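Local coordinates for DUF3845 domain-containing protein (Bacteroides thetaiotaomicron VPI-5482, PDB 3GF6) that is of unknown function but is a bacterial lipoprotein with an all-beta fold, assigned to the DUF3845 family of the C1q/TNF clan, at residues A32-E37 with L63-K68; K115-G120 with D210-F215; E38-D43 with V78-L83; V100-S105 with S186-N191; V153-G158 with F174-D179. One frame throughout, in Å; residues are numbered along the deposited sequence.

Contact 1. Residues A32-E37 with L63-K68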
# COMPACT_ATOMS: atom_id res chain seq x y z
N ALA A 32 16.85 2.37 4.47
CA ALA A 32 16.14 2.48 3.18
C ALA A 32 15.44 3.84 3.11
O ALA A 32 14.92 4.38 4.13
CB ALA A 32 15.13 1.31 2.96
N ARG A 33 15.47 4.40 1.92
CA ARG A 33 14.80 5.66 1.60
C ARG A 33 14.54 5.72 0.11
O ARG A 33 15.44 5.49 -0.72
CB ARG A 33 15.64 6.86 2.03
CG ARG A 33 15.15 8.23 1.48
CD ARG A 33 15.83 9.41 2.16
NE ARG A 33 15.33 10.65 1.57
CZ ARG A 33 15.99 11.43 0.72
NH1 ARG A 33 17.23 11.15 0.36
NH2 ARG A 33 15.39 12.51 0.25
N SER A 34 13.27 5.99 -0.21
CA SER A 34 12.84 6.29 -1.57
C SER A 34 12.01 7.57 -1.57
O SER A 34 11.33 7.89 -0.59
CB SER A 34 12.04 5.13 -2.17
OG SER A 34 10.81 4.91 -1.48
N PHE A 35 12.05 8.28 -2.69
CA PHE A 35 11.34 9.54 -2.84
C PHE A 35 11.13 9.84 -4.32
O PHE A 35 11.41 9.00 -5.19
CB PHE A 35 12.09 10.67 -2.11
CG PHE A 35 13.47 10.91 -2.61
CD1 PHE A 35 14.53 10.14 -2.14
CD2 PHE A 35 13.73 11.92 -3.54
CE1 PHE A 35 15.85 10.38 -2.61
CE2 PHE A 35 15.03 12.16 -3.99
CZ PHE A 35 16.09 11.39 -3.52
N ASN A 36 10.64 11.03 -4.61
CA ASN A 36 10.27 11.39 -5.98
C ASN A 36 10.65 12.83 -6.28
O ASN A 36 10.66 13.68 -5.38
CB ASN A 36 8.77 11.23 -6.18
CG ASN A 36 8.27 9.79 -6.04
OD1 ASN A 36 8.35 8.97 -6.98
ND2 ASN A 36 7.69 9.52 -4.89
N GLU A 37 10.92 13.10 -7.55
CA GLU A 37 11.19 14.45 -8.05
C GLU A 37 10.05 14.99 -8.87
O GLU A 37 9.99 16.18 -9.15
CB GLU A 37 12.47 14.46 -8.88
CG GLU A 37 13.74 14.13 -8.06
CD GLU A 37 15.00 14.07 -8.91
OE1 GLU A 37 14.98 14.61 -10.03
OE2 GLU A 37 15.99 13.48 -8.48
N LEU A 63 3.53 -0.41 -3.61
CA LEU A 63 3.78 1.03 -3.53
C LEU A 63 5.28 1.31 -3.61
O LEU A 63 6.07 0.79 -2.82
CB LEU A 63 3.22 1.61 -2.25
CG LEU A 63 1.68 1.67 -2.21
CD1 LEU A 63 1.30 1.93 -0.75
CD2 LEU A 63 1.13 2.71 -3.14
N LYS A 64 5.65 2.14 -4.58
CA LYS A 64 7.06 2.42 -4.84
C LYS A 64 7.26 3.90 -5.14
O LYS A 64 6.32 4.57 -5.58
CB LYS A 64 7.55 1.59 -6.04
CG LYS A 64 7.45 0.09 -5.82
CD LYS A 64 8.03 -0.72 -6.99
CE LYS A 64 7.75 -2.19 -6.72
NZ LYS A 64 8.31 -3.08 -7.75
N ASN A 65 8.49 4.39 -4.94
CA ASN A 65 8.91 5.74 -5.31
C ASN A 65 10.12 5.63 -6.23
O ASN A 65 10.93 4.72 -6.04
CB ASN A 65 9.21 6.61 -4.08
CG ASN A 65 8.03 6.68 -3.12
OD1 ASN A 65 6.96 7.11 -3.51
ND2 ASN A 65 8.21 6.24 -1.86
N GLN A 66 10.25 6.56 -7.19
CA GLN A 66 11.18 6.34 -8.32
C GLN A 66 12.65 6.54 -7.98
O GLN A 66 13.50 5.98 -8.67
CB GLN A 66 10.81 7.18 -9.54
CG GLN A 66 9.45 6.81 -10.19
CD GLN A 66 9.34 7.32 -11.61
OE1 GLN A 66 8.79 8.40 -11.86
NE2 GLN A 66 9.89 6.57 -12.55
N GLN A 67 12.97 7.40 -7.01
CA GLN A 67 14.37 7.68 -6.61
C GLN A 67 14.74 6.92 -5.37
O GLN A 67 13.94 6.82 -4.42
CB GLN A 67 14.58 9.18 -6.32
CG GLN A 67 14.11 10.13 -7.42
CD GLN A 67 14.64 9.82 -8.77
OE1 GLN A 67 13.89 9.83 -9.76
NE2 GLN A 67 15.93 9.54 -8.83
N LYS A 68 15.99 6.43 -5.34
CA LYS A 68 16.57 5.78 -4.16
C LYS A 68 17.60 6.75 -3.64
O LYS A 68 18.37 7.33 -4.41
CB LYS A 68 17.30 4.48 -4.52
CG LYS A 68 17.75 3.66 -3.33
CD LYS A 68 18.66 2.52 -3.69
CE LYS A 68 20.07 2.99 -4.16
NZ LYS A 68 21.08 1.87 -4.07
O HOH W 1 11.01 11.01 -9.66
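N36 ND2 serves two acceptors: N65 OD1 across the contact, at 2.9 Å, and the backbone O of S213 on strand 203-219. The two amides stand nearly perpendicular, and N36 ND2 approaches N65 OD1 from above the carbonyl plane. The other branch of the N36 amide works as well, because N36 OD1 takes the N-H of Q66 at 3.1 Å in an almost straight bond (171°). N65 ND2 donates to S34 OG, close to its own amide plane, in one of the two conformers modelled for that serine. Next to this amide network the backbones of F35 and Q67 exchange hydrogen bonds. The F35 ring is covered on both faces: Q67 CB sits over the centre of one, 3.8 Å from the centroid in a CH-pi contact, while R33 NH2 lies toward the rim of the other, its guanidinium being paired with D69. A water joins E37 N to Q67 OE1. With Q66 and Q67 both facing F35, the pairing of strands 29-35 and 67-68 ends in a classic beta bulge.

Contact 2. Residues K115-G120 with D210-F215. With EDO (1,2-ethanediol), chain G; EDO (1,2-ethanediol), chain C.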
# COMPACT_ATOMS: atom_id res chain seq x y z
N LYS A 115 9.18 6.52 8.53
CA LYS A 115 8.60 7.82 8.21
C LYS A 115 8.19 7.75 6.77
O LYS A 115 9.02 7.39 5.90
CB LYS A 115 9.63 8.95 8.38
CG LYS A 115 10.22 9.01 9.83
CD LYS A 115 11.24 10.11 9.98
CE LYS A 115 11.73 10.26 11.42
NZ LYS A 115 10.70 10.84 12.30
N LEU A 116 6.91 8.02 6.52
CA LEU A 116 6.43 7.97 5.16
C LEU A 116 5.37 9.00 4.88
O LEU A 116 4.71 9.50 5.80
CB LEU A 116 5.94 6.56 4.78
CG LEU A 116 4.68 5.98 5.45
CD1 LEU A 116 3.38 6.55 4.83
CD2 LEU A 116 4.69 4.45 5.35
N ARG A 117 5.23 9.35 3.61
CA ARG A 117 4.08 10.12 3.13
C ARG A 117 3.60 9.44 1.86
O ARG A 117 4.40 9.07 1.02
CB ARG A 117 4.44 11.58 2.86
CG ARG A 117 3.25 12.44 2.40
CD ARG A 117 3.67 13.92 2.42
NE ARG A 117 2.61 14.81 1.99
CZ ARG A 117 2.80 16.10 1.73
NH1 ARG A 117 4.01 16.63 1.87
NH2 ARG A 117 1.79 16.85 1.33
N LEU A 118 2.28 9.22 1.75
CA LEU A 118 1.66 8.67 0.56
C LEU A 118 0.61 9.66 0.11
O LEU A 118 -0.39 9.89 0.84
CB LEU A 118 1.01 7.30 0.86
CG LEU A 118 0.20 6.71 -0.30
CD1 LEU A 118 1.16 6.41 -1.43
CD2 LEU A 118 -0.58 5.42 0.11
N LYS A 119 0.89 10.32 -1.04
CA LYS A 119 0.03 11.37 -1.55
C LYS A 119 -0.24 11.07 -3.00
O LYS A 119 0.68 10.72 -3.72
CB LYS A 119 0.70 12.76 -1.40
CG LYS A 119 -0.09 13.94 -1.99
CD LYS A 119 0.60 15.27 -1.67
CE LYS A 119 -0.01 16.47 -2.40
NZ LYS A 119 -1.45 16.29 -2.69
N GLY A 120 -1.48 11.20 -3.41
CA GLY A 120 -1.87 10.85 -4.77
C GLY A 120 -3.35 10.62 -4.97
O GLY A 120 -4.16 11.12 -4.21
N ASP A 210 1.95 11.31 -6.16
CA ASP A 210 2.44 12.69 -6.19
C ASP A 210 3.89 12.71 -5.73
O ASP A 210 4.36 11.87 -4.93
CB ASP A 210 1.61 13.63 -5.33
CG ASP A 210 0.22 13.94 -5.93
OD1 ASP A 210 -0.14 13.44 -6.99
OD2 ASP A 210 -0.53 14.69 -5.30
N LYS A 211 4.59 13.72 -6.20
CA LYS A 211 6.03 13.87 -5.96
C LYS A 211 6.40 13.98 -4.48
O LYS A 211 7.51 13.68 -4.12
CB LYS A 211 6.57 15.07 -6.75
CG LYS A 211 6.37 16.41 -6.13
CD LYS A 211 6.84 17.53 -7.08
CE LYS A 211 5.69 18.37 -7.59
NZ LYS A 211 4.98 19.09 -6.47
N GLU A 212 5.45 14.39 -3.62
CA GLU A 212 5.69 14.49 -2.19
C GLU A 212 5.80 13.12 -1.49
O GLU A 212 6.25 13.05 -0.37
CB GLU A 212 4.56 15.27 -1.50
CG GLU A 212 4.49 16.76 -1.83
CD GLU A 212 3.84 17.11 -3.15
OE1 GLU A 212 3.28 16.26 -3.89
OE2 GLU A 212 3.90 18.29 -3.47
N SER A 213 5.38 12.04 -2.15
CA SER A 213 5.40 10.73 -1.54
C SER A 213 6.85 10.30 -1.31
O SER A 213 7.72 10.53 -2.14
CB SER A 213 4.66 9.71 -2.39
OG SER A 213 3.32 10.08 -2.64
N TYR A 214 7.09 9.69 -0.15
CA TYR A 214 8.40 9.16 0.21
C TYR A 214 8.27 8.09 1.28
O TYR A 214 7.26 8.00 1.97
CB TYR A 214 9.35 10.26 0.73
CG TYR A 214 9.08 10.73 2.13
CD1 TYR A 214 9.69 10.11 3.22
CD2 TYR A 214 8.20 11.78 2.37
CE1 TYR A 214 9.44 10.52 4.52
CE2 TYR A 214 7.95 12.23 3.65
CZ TYR A 214 8.55 11.57 4.73
OH TYR A 214 8.34 12.02 5.99
N PHE A 215 9.34 7.33 1.43
CA PHE A 215 9.40 6.25 2.40
C PHE A 215 10.78 6.19 2.97
O PHE A 215 11.73 6.15 2.21
CB PHE A 215 9.08 4.93 1.69
CG PHE A 215 9.22 3.74 2.57
CD1 PHE A 215 8.16 3.34 3.38
CD2 PHE A 215 10.44 3.08 2.70
CE1 PHE A 215 8.31 2.25 4.24
CE2 PHE A 215 10.59 2.01 3.57
CZ PHE A 215 9.53 1.59 4.33
C1 EDO G . 6.12 11.21 8.16
O1 EDO G . 5.71 11.91 6.98
C2 EDO G . 6.17 12.24 9.30
O2 EDO G . 7.52 12.55 9.62
C1 EDO C . 6.35 16.59 4.03
O1 EDO C . 6.67 15.64 3.05
C2 EDO C . 7.56 16.72 4.89
O2 EDO C . 8.40 17.53 4.11
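R117 and Y214 form the hydrogen-bonded pair of this antiparallel ladder, R117 N giving to Y214 O at 2.9 Å and Y214 N returning a bond to R117 O. Further along, a side chain takes over from the backbone: S213 OG accepts the N-H of K119 at 2.9 Å and donates a hydrogen bond to D210 O, which also receives S213 N. D210 N closes the end with a 2.8 Å bond to K119 O. The charged contacts are looser. K119 crosses D210 obliquely, its CG 3.4 Å from D210 OD2; in one of the two conformers modelled for K119, NZ reaches that oxygen in a weak, doubtful salt bridge. D210 OD1 is held by R208. R117 lies alongside E212, whose CB rests over one face of the guanidinium, 3.7 Å from R117 NH1, while NE of R117 pairs with D175. In the ring contacts, one face of Y214 is turned to the backbone, with R117 N and L116 C above it toward the rim, and L116 CD2 meets the edge of the F215 ring at CD1, 4.1 Å away. Two ethanediol molecules, probably from the crystallisation liquor, lie on the R117 and Y214 face; O1 of one bonds to L116 O, that of the other to R117 NH1. The D210-S213 segment is a type I beta turn, set where strand 203-219 is interrupted in its antiparallel sheet.

Contact 3. Residues E38-D43 with V78-L83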
# COMPACT_ATOMS: atom_id res chain seq x y z
N GLU A 38 9.14 14.13 -9.28
CA GLU A 38 7.95 14.54 -9.99
C GLU A 38 6.85 13.52 -9.76
O GLU A 38 7.09 12.40 -9.26
CB GLU A 38 8.24 14.66 -11.48
CG GLU A 38 8.63 13.39 -12.13
CD GLU A 38 9.04 13.58 -13.60
OE1 GLU A 38 9.01 14.72 -14.09
OE2 GLU A 38 9.40 12.58 -14.26
N ASP A 39 5.63 13.93 -10.10
CA ASP A 39 4.50 13.01 -10.01
C ASP A 39 4.64 11.92 -11.08
O ASP A 39 5.23 12.13 -12.15
CB ASP A 39 3.17 13.69 -10.35
CG ASP A 39 2.81 14.87 -9.45
OD1 ASP A 39 3.39 15.11 -8.37
OD2 ASP A 39 1.89 15.59 -9.88
N TYR A 40 4.02 10.78 -10.84
CA TYR A 40 3.89 9.78 -11.94
C TYR A 40 2.55 9.06 -11.87
O TYR A 40 1.87 9.13 -10.85
CB TYR A 40 5.06 8.81 -11.94
CG TYR A 40 5.06 7.76 -10.85
CD1 TYR A 40 4.40 6.55 -11.03
CD2 TYR A 40 5.70 7.98 -9.63
CE1 TYR A 40 4.38 5.59 -10.06
CE2 TYR A 40 5.71 7.03 -8.66
CZ TYR A 40 5.01 5.83 -8.87
OH TYR A 40 5.01 4.84 -7.90
N VAL A 41 2.16 8.42 -12.97
CA VAL A 41 0.86 7.79 -12.98
C VAL A 41 0.95 6.33 -13.43
O VAL A 41 1.42 6.05 -14.54
CB VAL A 41 -0.09 8.56 -13.88
CG1 VAL A 41 -1.47 7.88 -13.95
CG2 VAL A 41 -0.24 10.04 -13.38
N LEU A 42 0.55 5.39 -12.55
CA LEU A 42 0.34 4.01 -12.97
C LEU A 42 -0.98 3.97 -13.78
O LEU A 42 -1.97 4.55 -13.33
CB LEU A 42 0.26 3.11 -11.73
CG LEU A 42 -0.18 1.66 -11.87
CD1 LEU A 42 0.63 0.85 -12.93
CD2 LEU A 42 -0.09 1.03 -10.45
N ASP A 43 -1.01 3.28 -14.94
CA ASP A 43 -2.19 3.27 -15.84
C ASP A 43 -2.24 1.85 -16.46
O ASP A 43 -1.41 1.52 -17.30
CB ASP A 43 -2.00 4.35 -16.92
CG ASP A 43 -3.20 4.59 -17.77
OD1 ASP A 43 -4.07 3.71 -17.83
OD2 ASP A 43 -3.23 5.67 -18.42
N VAL A 78 11.75 0.89 -4.48
CA VAL A 78 12.26 1.78 -5.53
C VAL A 78 11.73 1.35 -6.87
O VAL A 78 11.92 0.20 -7.29
CB VAL A 78 13.80 1.80 -5.56
CG1 VAL A 78 14.32 2.73 -6.71
CG2 VAL A 78 14.34 2.20 -4.19
N GLY A 79 11.04 2.26 -7.53
CA GLY A 79 10.54 2.02 -8.87
C GLY A 79 9.20 2.71 -9.08
O GLY A 79 8.91 3.70 -8.42
N LYS A 80 8.41 2.20 -10.02
CA LYS A 80 7.03 2.64 -10.21
C LYS A 80 6.08 1.60 -9.60
O LYS A 80 6.28 0.39 -9.78
CB LYS A 80 6.64 2.88 -11.69
CG LYS A 80 7.39 4.02 -12.37
CD LYS A 80 7.14 4.00 -13.88
CE LYS A 80 8.16 4.82 -14.63
NZ LYS A 80 7.89 4.83 -16.10
N SER A 81 5.09 2.09 -8.87
CA SER A 81 4.00 1.27 -8.34
C SER A 81 3.35 0.44 -9.45
O SER A 81 3.32 0.84 -10.62
CB SER A 81 2.95 2.19 -7.68
OG SER A 81 3.52 2.88 -6.58
N LYS A 82 2.88 -0.74 -9.09
CA LYS A 82 2.27 -1.63 -10.04
C LYS A 82 1.05 -2.34 -9.41
O LYS A 82 0.93 -2.45 -8.19
CB LYS A 82 3.28 -2.64 -10.53
CG LYS A 82 3.71 -3.59 -9.50
CD LYS A 82 4.68 -4.64 -10.09
CE LYS A 82 5.11 -5.60 -9.02
NZ LYS A 82 6.09 -6.62 -9.56
N LEU A 83 0.19 -2.81 -10.27
CA LEU A 83 -1.10 -3.40 -9.92
C LEU A 83 -1.10 -4.89 -10.25
O LEU A 83 -0.72 -5.30 -11.37
CB LEU A 83 -2.17 -2.70 -10.75
CG LEU A 83 -3.65 -3.06 -10.65
CD1 LEU A 83 -4.51 -1.88 -11.08
CD2 LEU A 83 -4.06 -4.39 -11.40
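Y40 carries CG between its backbone N and carbonyl carbon (chi1 74°), and S81 holds OG anti to its own carbonyl carbon (chi1 -63°); from these positions the phenol and the serine hydroxyl meet. The contact spans the two sheets of the beta sandwich, strand 40-46 belonging to one and strand 82-85 to the other, and no backbone ladder joins the segments. Y40 OH accepts twice from the same residue: S81 OG donates at 2.8 Å, and S81 N at 2.9 Å in a nearly straight bond of 168°. Y40 OH is also hydrogen-bonded to K64 O, and K64 N in turn bonds to S81 OG, which ties both buried hydroxyls to the backbone of a third segment. The aliphatic part of K80 lies obliquely across the tyrosine, with CG over one face of the ring and CB 3.9 Å from Y40 CE1. Farther along, the packing turns apolar. L42 points into the contact, and both its methyls rest against S81 O. L42 CD2 also reaches along the strand, 3.4 Å from S81 O, 3.6 Å from K82 CA and 4.3 Å from L83 CB.

Contact 4. Residues V100-S105 with S186-N191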
# COMPACT_ATOMS: atom_id res chain seq x y z
N VAL A 100 5.07 -9.49 -1.80
CA VAL A 100 6.45 -9.02 -1.86
C VAL A 100 6.66 -7.85 -0.90
O VAL A 100 6.02 -6.84 -1.01
CB VAL A 100 6.83 -8.62 -3.28
CG1 VAL A 100 8.27 -8.03 -3.30
CG2 VAL A 100 6.70 -9.84 -4.22
N PRO A 101 7.60 -8.00 0.04
CA PRO A 101 7.87 -6.94 1.01
C PRO A 101 8.66 -5.75 0.41
O PRO A 101 9.46 -5.93 -0.50
CB PRO A 101 8.74 -7.65 2.03
CG PRO A 101 9.36 -8.77 1.31
CD PRO A 101 8.43 -9.19 0.23
N ILE A 102 8.45 -4.56 0.94
CA ILE A 102 9.20 -3.38 0.55
C ILE A 102 10.63 -3.49 1.08
O ILE A 102 11.56 -2.97 0.47
CB ILE A 102 8.46 -2.08 1.01
CG1 ILE A 102 9.04 -0.86 0.31
CG2 ILE A 102 8.51 -1.89 2.55
CD1 ILE A 102 8.24 0.45 0.57
N TYR A 103 10.80 -4.14 2.24
CA TYR A 103 12.13 -4.30 2.84
C TYR A 103 12.20 -5.62 3.59
O TYR A 103 11.22 -6.02 4.20
CB TYR A 103 12.42 -3.15 3.81
CG TYR A 103 13.84 -3.11 4.30
CD1 TYR A 103 14.18 -3.69 5.51
CD2 TYR A 103 14.83 -2.45 3.59
CE1 TYR A 103 15.46 -3.66 5.98
CE2 TYR A 103 16.17 -2.41 4.10
CZ TYR A 103 16.44 -3.00 5.30
OH TYR A 103 17.72 -3.00 5.82
N THR A 104 13.37 -6.25 3.57
CA THR A 104 13.63 -7.53 4.26
C THR A 104 14.70 -7.36 5.32
O THR A 104 15.80 -6.90 5.02
CB THR A 104 14.03 -8.64 3.25
OG1 THR A 104 12.94 -8.81 2.35
CG2 THR A 104 14.32 -10.02 3.90
N SER A 105 14.36 -7.66 6.58
CA SER A 105 15.30 -7.64 7.66
C SER A 105 16.12 -8.93 7.71
O SER A 105 15.65 -10.03 7.34
CB SER A 105 14.58 -7.48 9.00
OG SER A 105 15.51 -7.33 10.06
N SER A 186 10.27 -9.40 10.35
CA SER A 186 11.08 -10.15 9.40
C SER A 186 11.05 -9.48 8.06
O SER A 186 12.07 -9.25 7.44
CB SER A 186 10.62 -11.62 9.30
OG SER A 186 11.18 -12.26 8.17
N GLN A 187 9.84 -9.19 7.61
CA GLN A 187 9.58 -8.56 6.34
C GLN A 187 8.55 -7.46 6.55
O GLN A 187 7.63 -7.64 7.33
CB GLN A 187 9.07 -9.59 5.31
CG GLN A 187 10.03 -10.73 5.08
CD GLN A 187 9.45 -11.79 4.16
OE1 GLN A 187 9.81 -11.85 2.99
NE2 GLN A 187 8.59 -12.66 4.71
N LEU A 188 8.73 -6.33 5.85
CA LEU A 188 7.84 -5.17 5.92
C LEU A 188 7.12 -4.99 4.57
O LEU A 188 7.76 -4.93 3.50
CB LEU A 188 8.66 -3.92 6.25
CG LEU A 188 7.91 -2.63 6.58
CD1 LEU A 188 7.14 -2.77 7.89
CD2 LEU A 188 8.91 -1.43 6.63
N TYR A 189 5.80 -4.85 4.66
CA TYR A 189 4.92 -4.71 3.49
C TYR A 189 4.28 -3.33 3.48
O TYR A 189 3.86 -2.85 4.54
CB TYR A 189 3.83 -5.78 3.49
CG TYR A 189 4.40 -7.20 3.52
CD1 TYR A 189 4.72 -7.84 4.72
CD2 TYR A 189 4.65 -7.88 2.34
CE1 TYR A 189 5.26 -9.12 4.75
CE2 TYR A 189 5.19 -9.20 2.37
CZ TYR A 189 5.51 -9.79 3.57
OH TYR A 189 6.04 -11.08 3.60
N PHE A 190 4.21 -2.72 2.30
CA PHE A 190 3.52 -1.41 2.10
C PHE A 190 2.76 -1.46 0.80
O PHE A 190 3.35 -1.60 -0.27
CB PHE A 190 4.53 -0.26 2.18
CG PHE A 190 3.93 1.11 2.15
CD1 PHE A 190 2.80 1.45 2.91
CD2 PHE A 190 4.58 2.12 1.42
CE1 PHE A 190 2.27 2.77 2.87
CE2 PHE A 190 4.05 3.41 1.37
CZ PHE A 190 2.90 3.72 2.09
N ASN A 191 1.42 -1.48 0.92
CA ASN A 191 0.53 -1.73 -0.20
C ASN A 191 -0.77 -0.97 -0.10
O ASN A 191 -1.15 -0.50 0.98
CB ASN A 191 0.15 -3.22 -0.33
CG ASN A 191 1.34 -4.13 -0.49
OD1 ASN A 191 1.73 -4.52 -1.63
ND2 ASN A 191 1.94 -4.50 0.63
O HOH W 2 4.87 -4.55 0.22
O HOH W 3 11.83 -11.32 1.49
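The backbones of V100-S105 and S186-N191 run antiparallel with a classic beta bulge, I102 and Y103 both facing L188. L188 O accepts I102 N at 2.7 Å and, weakly, Y103 N, while L188 N returns a straight bond to Y103 O (173°); S105 N to S186 O extends the pairing. P101 lies alongside Y189, pointing the same way, and its CB sits over one face of the phenol ring, offset toward the rim and 4.2 Å from the centroid. CG of the same proline comes to 3.5 Å from Q187 OE1, and that oxygen is in turn bonded by a water that also contacts T104 OG1. I102 sends CG2 to L188 CD2 at 4.1 Å, and its CD1 to F190 CB and the edge of that ring. A second water accepts from F190 N and lies within bonding distance of V100 O, joining the two segments. Strand 129-139 flanks the other edge of strand 187-198, and from the facing sheet F215 packs on both I102 and L188, while V31 and A32 of strand 29-35 touch Y103.

Contact 5. Residues V153-G158 with F174-D179. With EDO (1,2-ethanediol), chain G.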
# COMPACT_ATOMS: atom_id res chain seq x y z
N VAL A 153 0.02 -5.39 12.11
CA VAL A 153 -0.43 -4.24 11.33
C VAL A 153 -0.01 -2.96 12.03
O VAL A 153 -0.44 -2.66 13.16
CB VAL A 153 -1.95 -4.29 11.06
CG1 VAL A 153 -2.43 -2.99 10.46
CG2 VAL A 153 -2.25 -5.40 10.06
N PHE A 154 0.88 -2.22 11.36
CA PHE A 154 1.49 -1.00 11.92
C PHE A 154 0.68 0.26 11.56
O PHE A 154 0.55 1.18 12.35
CB PHE A 154 2.95 -0.85 11.46
CG PHE A 154 3.84 -2.03 11.82
CD1 PHE A 154 3.67 -2.73 13.01
CD2 PHE A 154 4.81 -2.48 10.92
CE1 PHE A 154 4.49 -3.83 13.32
CE2 PHE A 154 5.61 -3.58 11.22
CZ PHE A 154 5.45 -4.24 12.41
N MSE A 155 0.16 0.28 10.32
CA MSE A 155 -0.63 1.39 9.82
C MSE A 155 -1.68 0.81 8.90
O MSE A 155 -1.39 -0.00 8.01
CB MSE A 155 0.21 2.42 9.04
CG MSE A 155 -0.53 3.73 8.73
SE MSE A 155 0.11 4.59 7.10
CE MSE A 155 -0.61 3.35 5.75
N CYS A 156 -2.91 1.23 9.12
CA CYS A 156 -4.01 0.83 8.24
C CYS A 156 -4.95 2.01 8.12
O CYS A 156 -5.55 2.43 9.11
CB CYS A 156 -4.75 -0.40 8.80
SG CYS A 156 -6.03 -1.01 7.68
N LYS A 157 -5.07 2.55 6.92
CA LYS A 157 -5.93 3.69 6.63
C LYS A 157 -6.81 3.38 5.43
O LYS A 157 -6.34 3.25 4.28
CB LYS A 157 -5.14 4.99 6.43
CG LYS A 157 -4.50 5.52 7.73
CD LYS A 157 -3.52 6.63 7.48
CE LYS A 157 -2.72 6.94 8.78
NZ LYS A 157 -3.50 7.37 10.00
N GLY A 158 -8.10 3.24 5.72
CA GLY A 158 -9.10 2.94 4.70
C GLY A 158 -10.22 3.93 4.52
O GLY A 158 -10.55 4.74 5.41
N PHE A 174 -5.75 11.16 -1.76
CA PHE A 174 -5.20 10.90 -0.42
C PHE A 174 -3.90 11.62 -0.16
O PHE A 174 -3.15 11.93 -1.09
CB PHE A 174 -5.00 9.37 -0.21
CG PHE A 174 -4.30 8.69 -1.35
CD1 PHE A 174 -2.92 8.65 -1.42
CD2 PHE A 174 -5.03 8.11 -2.39
CE1 PHE A 174 -2.27 8.08 -2.50
CE2 PHE A 174 -4.39 7.49 -3.47
CZ PHE A 174 -3.01 7.48 -3.53
N ASP A 175 -3.61 11.87 1.12
CA ASP A 175 -2.35 12.47 1.53
C ASP A 175 -2.18 12.11 3.00
O ASP A 175 -2.68 12.80 3.88
CB ASP A 175 -2.38 13.98 1.32
CG ASP A 175 -1.01 14.65 1.57
OD1 ASP A 175 -0.06 13.93 1.96
OD2 ASP A 175 -0.89 15.90 1.38
N ILE A 176 -1.54 10.97 3.24
CA ILE A 176 -1.40 10.40 4.58
C ILE A 176 0.07 10.35 4.95
O ILE A 176 0.98 10.27 4.09
CB ILE A 176 -2.06 8.97 4.73
CG1 ILE A 176 -1.38 7.97 3.77
CG2 ILE A 176 -3.56 9.10 4.51
CD1 ILE A 176 -1.65 6.50 4.05
N THR A 177 0.31 10.43 6.24
CA THR A 177 1.68 10.27 6.75
C THR A 177 1.70 9.27 7.91
O THR A 177 0.69 9.04 8.59
CB THR A 177 2.26 11.59 7.23
OG1 THR A 177 1.45 12.13 8.29
CG2 THR A 177 2.37 12.56 6.09
N TYR A 178 2.87 8.68 8.13
CA TYR A 178 3.10 7.76 9.24
C TYR A 178 4.52 7.99 9.74
O TYR A 178 5.45 8.14 8.94
CB TYR A 178 2.83 6.32 8.81
CG TYR A 178 3.12 5.25 9.87
CD1 TYR A 178 2.15 4.86 10.80
CD2 TYR A 178 4.37 4.65 9.96
CE1 TYR A 178 2.41 3.87 11.73
CE2 TYR A 178 4.64 3.65 10.94
CZ TYR A 178 3.67 3.28 11.83
OH TYR A 178 3.96 2.30 12.77
N ASP A 179 4.66 8.07 11.05
CA ASP A 179 5.93 8.37 11.70
C ASP A 179 5.98 7.74 13.09
O ASP A 179 5.58 8.34 14.09
CB ASP A 179 6.06 9.89 11.73
CG ASP A 179 7.42 10.39 12.19
OD1 ASP A 179 8.35 9.62 12.53
OD2 ASP A 179 7.54 11.64 12.23
C1 EDO G . 6.12 11.21 8.16
O1 EDO G . 5.71 11.91 6.98
C2 EDO G . 6.17 12.24 9.30
O2 EDO G . 7.52 12.55 9.62
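M155, present as selenomethionine, leaves its strand toward Y178, and its CB already lies 3.6 Å from Y178 CD1. With CG anti to the backbone N (chi1 -169°), that atom meets the same CD1, also at 3.6 Å. The two side chains slide past each other in opposite directions, with SE 3.6 Å from Y178 CB and 5.0 Å from the ring centroid, oblique to the ring, a Met-aromatic contact. A bend at chi3 (71°) turns CE to I176 CD1, 3.7 Å off. This is sandwich-core packing: strands 153-158 and 174-179 belong to facing sheets, the axes of these segments approach to 8.9 Å with their directions 165° apart, and no hydrogen bond crosses between them. The strand is bulged here, F154 and M155 both facing L138 of strand 129-139. The F154 carbonyl O lies 3.3 Å from Y178 CE1, while Y178 OH bonds to R17 O. On the other flank K157 CD packs 3.9 Å from I176 CG2, and K157 NZ goes on to the carboxylates of D14 and E16.

Contacts 1, 2 and 4 are strand pairings within a sheet, whereas contacts 3 and 5 pack one sheet of the sandwich against the other. Contact 5 is the buried one, mostly apolar, with no hydrogen bond across it; contact 3 spans the sheets with hydroxyl bonds and is only partly buried. Strand 203-219 links contacts 1 and 2, where S34 bonds to F215 and N36 to S213. Contacts 1 and 3 share a polar node, K64 with Y40 and S81. Contact 2 joins contact 5 through salt bridges, K115 to D179 and R117 to D175, on the outer face. Contact 4 meets contacts 2 and 5 in the interior, where L188 and F190 touch F215, L116, F154 and M155.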